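PDB 2JHP: core protein VP4 from Bluetongue virus, which builds and methylates the cap of viral RNA as a multifunctional capping enzyme and forms part of the inner capsid of the virus. Local coordinates for residues A[131-136]-A[149-154]; A[135-140]-A[386-391]. All blocks are in the same frame, centred on the assembly; numbering follows the deposited sequence.

Overall arrangement
Both contacts are buried near the middle of the chain; both touch one S-adenosyl-L-homocysteine, and contact 2 also lines a guanine pocket. They share S135 and E136, the turn between strand 131-132 and helix 137-141. Contact 1 lies inside a sheet: two neighbouring parallel strands are joined mainly by backbone hydrogen bonds, and the loops that follow them hold the ligand's ribose and amino group. Contact 2 sets the start of helix 137-141 against helix 380-391, distant in sequence. Side chains do more of the work: a carboxylate accepts from a backbone amide at the helix start, and leucine meets phenylalanine beside a bound guanine. I150 packs on T139 and L140, so the strand pair and the helix pair adjoin.

Contact 1: residues A[131-136]-A[149-154]; sequences EFHGSE and KIYGMP. With SAH (S-adenosyl-L-homocysteine), chain B.
F132 and Y151 lock two parallel strands together, the first and last elements of a beta-alpha-beta unit in a Rossmann-like methyltransferase sheet of strand order 3-2-1-4-5-7-6. F132 N donates a hydrogen bond to K149 O (2.9 Å), and F132 O accepts one from Y151 N. Further along, Y151 O is gripped twice by S135: the backbone N arrives in the carbonyl plane on a lone pair, and OG at 2.7 Å is tilted 18° from it. A small hydroxyl side chain suits this place, because S135 CB also lies only 3.3 Å from I150 CG2.

On one face of the sheet F132 packs against I150. On the other, the H133 ring lies beside that of Y151, nearly parallel but slid apart, while H133 NE2 donates in its ring plane to E131 OE1 (3.0 Å), which fixes the imidazole's rotation. Glycine suits position 134, where phi is 59° and a CB would crowd the ribose O4'; its O accepts from the ligand's amino N. E136 OE2 and M153 O accept from the ribose hydroxyls O3' and O2'. A water accepts from M153 N (2.7 Å), donates to S135 O and reaches the ribose O3' and O4'.

Contact 2: residues A[135-140]-A[386-391]; sequences SEAETL and LFEHLH. With SAH (S-adenosyl-L-homocysteine), chain B; GUN (guanine), chain D.
E136 and E388 bring two carboxylates together where the helix of a beta-alpha-beta unit, 137-141, begins against helix 380-391. E136, at the N-cap, has CB 3.2 Å from E388 OE2, with OE1 also near that oxygen. This like-charge approach is probably eased by K384, which forms a salt bridge with E388 and a long, weak ion pair with E136. A water bridges the two glutamates, donating to E388 OE1 and weakly to E136 OE2.

A137 opens the helix. Its N points almost straight at E388 OE2 (2.9 Å, 167°), so an acidic side chain answers a first-turn amide. The small CB lies at the edge of the F387 ring; both residues line the guanine pocket.

E138 folds back along its own helix start, bent at chi2 (-72°), and OE2 accepts from both E136 N (3.0 Å) and T139 OG1. This holds the carboxylate against the homocysteine part of the ligand.

L140 carries the apolar part, its CB pointing at the other helix. It meets F387 tip to tip, CD1 making an off-centre CH-pi contact opposite the guanine, whose N1 sits over the ring centre. Its other methyl, CD2, rests 3.5 Å from H391 O.

Contact 1: residues A[131-136]-A[149-154]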
loop_
_atom_site.group_PDB
_atom_site.type_symbol
_atom_site.label_atom_id
_atom_site.label_comp_id
_atom_site.label_asym_id
_atom_site.label_seq_id
_atom_site.Cartn_x
_atom_site.Cartn_y
_atom_site.Cartn_z
ATOM N N GLU A 131 7.180 12.380 -0.487
ATOM C CA GLU A 131 8.000 11.196 -0.208
ATOM C C GLU A 131 7.184 9.974 0.253
ATOM O O GLU A 131 6.279 10.104 1.095
ATOM C CB GLU A 131 9.052 11.513 0.857
ATOM C CG GLU A 131 10.046 12.599 0.499
ATOM C CD GLU A 131 11.302 12.548 1.352
ATOM O OE1 GLU A 131 11.321 11.802 2.350
ATOM O OE2 GLU A 131 12.279 13.246 1.025
ATOM N N PHE A 132 7.513 8.800 -0.299
ATOM C CA PHE A 132 6.901 7.526 0.105
ATOM C C PHE A 132 7.955 6.509 0.501
ATOM O O PHE A 132 8.845 6.188 -0.285
ATOM C CB PHE A 132 6.017 6.966 -0.990
ATOM C CG PHE A 132 4.781 7.745 -1.185
ATOM C CD1 PHE A 132 4.821 8.992 -1.814
ATOM C CD2 PHE A 132 3.559 7.258 -0.725
ATOM C CE1 PHE A 132 3.660 9.734 -1.989
ATOM C CE2 PHE A 132 2.389 7.993 -0.890
ATOM C CZ PHE A 132 2.441 9.234 -1.523
ATOM N N HIS A 133 7.859 6.015 1.734
ATOM C CA HIS A 133 8.817 5.034 2.231
ATOM C C HIS A 133 8.224 3.629 2.370
ATOM O O HIS A 133 7.005 3.460 2.413
ATOM C CB HIS A 133 9.464 5.537 3.518
ATOM C CG HIS A 133 10.238 6.807 3.330
ATOM N ND1 HIS A 133 11.591 6.824 3.064
ATOM C CD2 HIS A 133 9.840 8.102 3.327
ATOM C CE1 HIS A 133 11.996 8.073 2.922
ATOM N NE2 HIS A 133 10.954 8.868 3.077
ATOM N N GLY A 134 9.112 2.633 2.394
ATOM C CA GLY A 134 8.755 1.210 2.374
ATOM C C GLY A 134 7.962 0.826 1.133
ATOM O O GLY A 134 7.047 0.001 1.202
ATOM N N SER A 135 8.304 1.424 -0.003
ATOM C CA SER A 135 7.425 1.340 -1.171
ATOM C C SER A 135 7.702 0.090 -1.947
ATOM O O SER A 135 8.761 -0.490 -1.818
ATOM C CB SER A 135 7.588 2.555 -2.093
ATOM O OG SER A 135 7.327 3.771 -1.419
ATOM N N GLU A 136 6.726 -0.316 -2.748
ATOM C CA GLU A 136 6.877 -1.411 -3.702
ATOM C C GLU A 136 6.003 -1.087 -4.891
ATOM O O GLU A 136 5.475 0.027 -4.971
ATOM C CB GLU A 136 6.469 -2.727 -3.073
ATOM C CG GLU A 136 7.527 -3.373 -2.250
ATOM C CD GLU A 136 7.089 -4.728 -1.809
ATOM O OE1 GLU A 136 6.043 -5.202 -2.290
ATOM O OE2 GLU A 136 7.772 -5.343 -0.990
ATOM N N LYS A 149 8.360 11.175 -4.819
ATOM C CA LYS A 149 9.644 10.509 -4.650
ATOM C C LYS A 149 9.379 9.209 -3.898
ATOM O O LYS A 149 8.903 9.225 -2.757
ATOM C CB LYS A 149 10.615 11.394 -3.857
ATOM C CG LYS A 149 10.882 12.789 -4.456
ATOM C CD LYS A 149 11.615 12.711 -5.785
ATOM C CE LYS A 149 11.522 14.027 -6.546
ATOM N NZ LYS A 149 11.742 13.841 -8.015
ATOM N N ILE A 150 9.658 8.085 -4.558
ATOM C CA ILE A 150 9.296 6.766 -4.046
ATOM C C ILE A 150 10.520 5.994 -3.550
ATOM O O ILE A 150 11.400 5.626 -4.338
ATOM C CB ILE A 150 8.551 5.931 -5.122
ATOM C CG1 ILE A 150 7.341 6.685 -5.710
ATOM C CG2 ILE A 150 8.187 4.555 -4.584
ATOM C CD1 ILE A 150 6.334 7.276 -4.701
ATOM N N TYR A 151 10.553 5.757 -2.239
ATOM C CA TYR A 151 11.628 5.033 -1.572
ATOM C C TYR A 151 11.151 3.728 -0.963
ATOM O O TYR A 151 9.956 3.515 -0.720
ATOM C CB TYR A 151 12.216 5.859 -0.436
ATOM C CG TYR A 151 12.651 7.260 -0.809
ATOM C CD1 TYR A 151 11.881 8.374 -0.448
ATOM C CD2 TYR A 151 13.844 7.488 -1.496
ATOM C CE1 TYR A 151 12.285 9.670 -0.772
ATOM C CE2 TYR A 151 14.241 8.801 -1.818
ATOM C CZ TYR A 151 13.455 9.864 -1.454
ATOM O OH TYR A 151 13.868 11.117 -1.785
ATOM N N GLY A 152 12.119 2.866 -0.687
ATOM C CA GLY A 152 11.865 1.549 -0.115
ATOM C C GLY A 152 13.124 0.710 -0.055
ATOM O O GLY A 152 14.228 1.186 -0.350
ATOM N N MET A 153 12.948 -0.542 0.347
ATOM C CA MET A 153 14.013 -1.544 0.294
ATOM C C MET A 153 13.408 -2.848 -0.235
ATOM O O MET A 153 13.216 -3.806 0.511
ATOM C CB MET A 153 14.662 -1.724 1.668
ATOM C CG MET A 153 15.090 -0.422 2.302
ATOM S SD MET A 153 16.225 -0.637 3.653
ATOM C CE MET A 153 17.794 -0.604 2.783
ATOM N N PRO A 154 13.055 -2.862 -1.528
ATOM C CA PRO A 154 12.388 -4.023 -2.099
ATOM C C PRO A 154 13.355 -5.170 -2.313
ATOM O O PRO A 154 14.564 -4.939 -2.387
ATOM C CB PRO A 154 11.855 -3.495 -3.434
ATOM C CG PRO A 154 12.769 -2.391 -3.792
ATOM C CD PRO A 154 13.241 -1.782 -2.519
HETATM N N SAH B . 4.302 0.884 1.603
HETATM C CA SAH B . 3.606 0.004 0.613
HETATM C CB SAH B . 4.029 -1.468 0.645
HETATM C CG SAH B . 4.586 -2.074 1.920
HETATM S SD SAH B . 5.316 -3.699 1.581
HETATM C C SAH B . 2.092 0.133 0.671
HETATM O O SAH B . 1.563 1.240 0.796
HETATM O OXT SAH B . 1.364 -0.853 0.559
HETATM C "C5'" SAH B . 6.618 -3.371 2.804
HETATM C "C4'" SAH B . 7.949 -3.003 2.170
HETATM O "O4'" SAH B . 8.666 -2.106 2.995
HETATM C "C3'" SAH B . 8.845 -4.218 1.943
HETATM O "O3'" SAH B . 9.430 -4.057 0.661
HETATM C "C2'" SAH B . 9.926 -4.094 3.007
HETATM O "O2'" SAH B . 11.173 -4.575 2.582
HETATM C "C1'" SAH B . 9.991 -2.581 3.210
HETATM N N9 SAH B . 10.530 -2.194 4.533
HETATM C C8 SAH B . 10.326 -2.824 5.739
HETATM N N7 SAH B . 11.005 -2.148 6.702
HETATM C C5 SAH B . 11.640 -1.097 6.132
HETATM C C6 SAH B . 12.457 -0.085 6.643
HETATM N N6 SAH B . 12.740 -0.043 7.943
HETATM N N1 SAH B . 12.967 0.885 5.800
HETATM C C2 SAH B . 12.667 0.852 4.449
HETATM N N3 SAH B . 11.857 -0.147 3.938
HETATM C C4 SAH B . 11.350 -1.111 4.763
HETATM O O HOH W 1 10.472 -1.556 0.314
#

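Contact 2: residues A[135-140]-A[386-391]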
loop_
_atom_site.group_PDB
_atom_site.type_symbol
_atom_site.label_atom_id
_atom_site.label_comp_id
_atom_site.label_asym_id
_atom_site.label_seq_id
_atom_site.Cartn_x
_atom_site.Cartn_y
_atom_site.Cartn_z
ATOM N N SER A 135 8.304 1.424 -0.003
ATOM C CA SER A 135 7.425 1.340 -1.171
ATOM C C SER A 135 7.702 0.090 -1.947
ATOM O O SER A 135 8.761 -0.490 -1.818
ATOM C CB SER A 135 7.588 2.555 -2.093
ATOM O OG SER A 135 7.327 3.771 -1.419
ATOM N N GLU A 136 6.726 -0.316 -2.748
ATOM C CA GLU A 136 6.877 -1.411 -3.702
ATOM C C GLU A 136 6.003 -1.087 -4.891
ATOM O O GLU A 136 5.475 0.027 -4.971
ATOM C CB GLU A 136 6.469 -2.727 -3.073
ATOM C CG GLU A 136 7.527 -3.373 -2.250
ATOM C CD GLU A 136 7.089 -4.728 -1.809
ATOM O OE1 GLU A 136 6.043 -5.202 -2.290
ATOM O OE2 GLU A 136 7.772 -5.343 -0.990
ATOM N N ALA A 137 5.848 -2.037 -5.814
ATOM C CA ALA A 137 5.117 -1.799 -7.074
ATOM C C ALA A 137 3.768 -1.090 -6.922
ATOM O O ALA A 137 3.414 -0.282 -7.777
ATOM C CB ALA A 137 4.954 -3.086 -7.867
ATOM N N GLU A 138 3.032 -1.375 -5.841
ATOM C CA GLU A 138 1.732 -0.709 -5.594
ATOM C C GLU A 138 1.826 0.824 -5.516
ATOM O O GLU A 138 0.903 1.527 -5.932
ATOM C CB GLU A 138 1.033 -1.254 -4.345
ATOM C CG GLU A 138 1.447 -0.573 -3.046
ATOM C CD GLU A 138 2.851 -0.950 -2.621
ATOM O OE1 GLU A 138 3.098 -2.156 -2.434
ATOM O OE2 GLU A 138 3.705 -0.054 -2.472
ATOM N N THR A 139 2.943 1.329 -4.993
ATOM C CA THR A 139 3.134 2.764 -4.874
ATOM C C THR A 139 3.556 3.377 -6.203
ATOM O O THR A 139 2.985 4.384 -6.624
ATOM C CB THR A 139 4.123 3.130 -3.761
ATOM O OG1 THR A 139 3.694 2.515 -2.545
ATOM C CG2 THR A 139 4.144 4.641 -3.549
ATOM N N LEU A 140 4.537 2.758 -6.857
ATOM C CA LEU A 140 4.980 3.180 -8.188
ATOM C C LEU A 140 3.805 3.283 -9.160
ATOM O O LEU A 140 3.658 4.276 -9.875
ATOM C CB LEU A 140 6.031 2.207 -8.749
ATOM C CG LEU A 140 7.413 2.153 -8.105
ATOM C CD1 LEU A 140 8.230 1.069 -8.732
ATOM C CD2 LEU A 140 8.133 3.494 -8.273
ATOM N N LEU A 386 12.136 -6.601 -10.743
ATOM C CA LEU A 386 12.931 -5.790 -11.649
ATOM C C LEU A 386 12.379 -4.357 -11.615
ATOM O O LEU A 386 13.104 -3.399 -11.382
ATOM C CB LEU A 386 12.898 -6.371 -13.076
ATOM C CG LEU A 386 13.643 -7.671 -13.417
ATOM C CD1 LEU A 386 13.274 -8.170 -14.811
ATOM C CD2 LEU A 386 15.151 -7.498 -13.334
ATOM N N PHE A 387 11.081 -4.240 -11.837
ATOM C CA PHE A 387 10.376 -2.980 -11.779
ATOM C C PHE A 387 10.749 -2.175 -10.538
ATOM O O PHE A 387 11.162 -1.020 -10.650
ATOM C CB PHE A 387 8.863 -3.249 -11.796
ATOM C CG PHE A 387 8.029 -2.024 -12.017
ATOM C CD1 PHE A 387 8.244 -1.214 -13.118
ATOM C CD2 PHE A 387 6.998 -1.705 -11.139
ATOM C CE1 PHE A 387 7.473 -0.096 -13.333
ATOM C CE2 PHE A 387 6.198 -0.592 -11.353
ATOM C CZ PHE A 387 6.436 0.216 -12.456
ATOM N N GLU A 388 10.608 -2.798 -9.365
ATOM C CA GLU A 388 10.866 -2.145 -8.081
ATOM C C GLU A 388 12.336 -1.777 -7.894
ATOM O O GLU A 388 12.668 -0.767 -7.263
ATOM C CB GLU A 388 10.431 -3.047 -6.933
ATOM C CG GLU A 388 8.912 -3.280 -6.846
ATOM C CD GLU A 388 8.523 -4.458 -5.947
ATOM O OE1 GLU A 388 9.409 -5.269 -5.583
ATOM O OE2 GLU A 388 7.321 -4.568 -5.603
ATOM N N HIS A 389 13.223 -2.597 -8.444
ATOM C CA HIS A 389 14.629 -2.372 -8.249
ATOM C C HIS A 389 15.135 -1.233 -9.117
ATOM O O HIS A 389 15.999 -0.454 -8.701
ATOM C CB HIS A 389 15.441 -3.641 -8.484
ATOM C CG HIS A 389 16.877 -3.492 -8.100
ATOM N ND1 HIS A 389 17.906 -3.604 -9.009
ATOM C CD2 HIS A 389 17.451 -3.166 -6.916
ATOM C CE1 HIS A 389 19.056 -3.391 -8.395
ATOM N NE2 HIS A 389 18.808 -3.115 -7.126
ATOM N N LEU A 390 14.596 -1.139 -10.321
ATOM C CA LEU A 390 15.025 -0.118 -11.253
ATOM C C LEU A 390 14.507 1.273 -10.867
ATOM O O LEU A 390 15.218 2.272 -11.044
ATOM C CB LEU A 390 14.626 -0.484 -12.687
ATOM C CG LEU A 390 15.325 -1.719 -13.294
ATOM C CD1 LEU A 390 14.837 -1.988 -14.697
ATOM C CD2 LEU A 390 16.859 -1.614 -13.295
ATOM N N HIS A 391 13.303 1.322 -10.295
ATOM C CA HIS A 391 12.538 2.557 -10.224
ATOM C C HIS A 391 12.262 3.089 -8.817
ATOM O O HIS A 391 11.552 4.080 -8.675
ATOM C CB HIS A 391 11.211 2.395 -11.003
ATOM C CG HIS A 391 11.401 1.998 -12.434
ATOM N ND1 HIS A 391 12.112 2.766 -13.325
ATOM C CD2 HIS A 391 10.975 0.916 -13.125
ATOM C CE1 HIS A 391 12.123 2.172 -14.503
ATOM N NE2 HIS A 391 11.436 1.049 -14.409
HETATM N N SAH B . 4.302 0.884 1.603
HETATM C CA SAH B . 3.606 0.004 0.613
HETATM C CB SAH B . 4.029 -1.468 0.645
HETATM C CG SAH B . 4.586 -2.074 1.920
HETATM S SD SAH B . 5.316 -3.699 1.581
HETATM C C SAH B . 2.092 0.133 0.671
HETATM O O SAH B . 1.563 1.240 0.796
HETATM O OXT SAH B . 1.364 -0.853 0.559
HETATM C "C5'" SAH B . 6.618 -3.371 2.804
HETATM C "C4'" SAH B . 7.949 -3.003 2.170
HETATM O "O4'" SAH B . 8.666 -2.106 2.995
HETATM C "C3'" SAH B . 8.845 -4.218 1.943
HETATM O "O3'" SAH B . 9.430 -4.057 0.661
HETATM C "C2'" SAH B . 9.926 -4.094 3.007
HETATM O "O2'" SAH B . 11.173 -4.575 2.582
HETATM C "C1'" SAH B . 9.991 -2.581 3.210
HETATM N N9 SAH B . 10.530 -2.194 4.533
HETATM C C8 SAH B . 10.326 -2.824 5.739
HETATM N N7 SAH B . 11.005 -2.148 6.702
HETATM C C5 SAH B . 11.640 -1.097 6.132
HETATM C C6 SAH B . 12.457 -0.085 6.643
HETATM N N6 SAH B . 12.740 -0.043 7.943
HETATM N N1 SAH B . 12.967 0.885 5.800
HETATM C C2 SAH B . 12.667 0.852 4.449
HETATM N N3 SAH B . 11.857 -0.147 3.938
HETATM C C4 SAH B . 11.350 -1.111 4.763
HETATM N N9 GUN D . 4.000 -5.814 -10.981
HETATM C C8 GUN D . 2.956 -5.146 -10.481
HETATM N N7 GUN D . 2.750 -4.039 -11.197
HETATM C C5 GUN D . 3.662 -4.002 -12.162
HETATM C C6 GUN D . 3.912 -3.091 -13.185
HETATM O O6 GUN D . 3.211 -2.086 -13.316
HETATM N N1 GUN D . 4.977 -3.351 -14.064
HETATM C C2 GUN D . 5.749 -4.520 -13.862
HETATM N N2 GUN D . 6.761 -4.785 -14.667
HETATM N N3 GUN D . 5.478 -5.383 -12.865
HETATM C C4 GUN D . 4.458 -5.140 -12.025
HETATM O O HOH W 2 9.956 -6.085 -3.249
#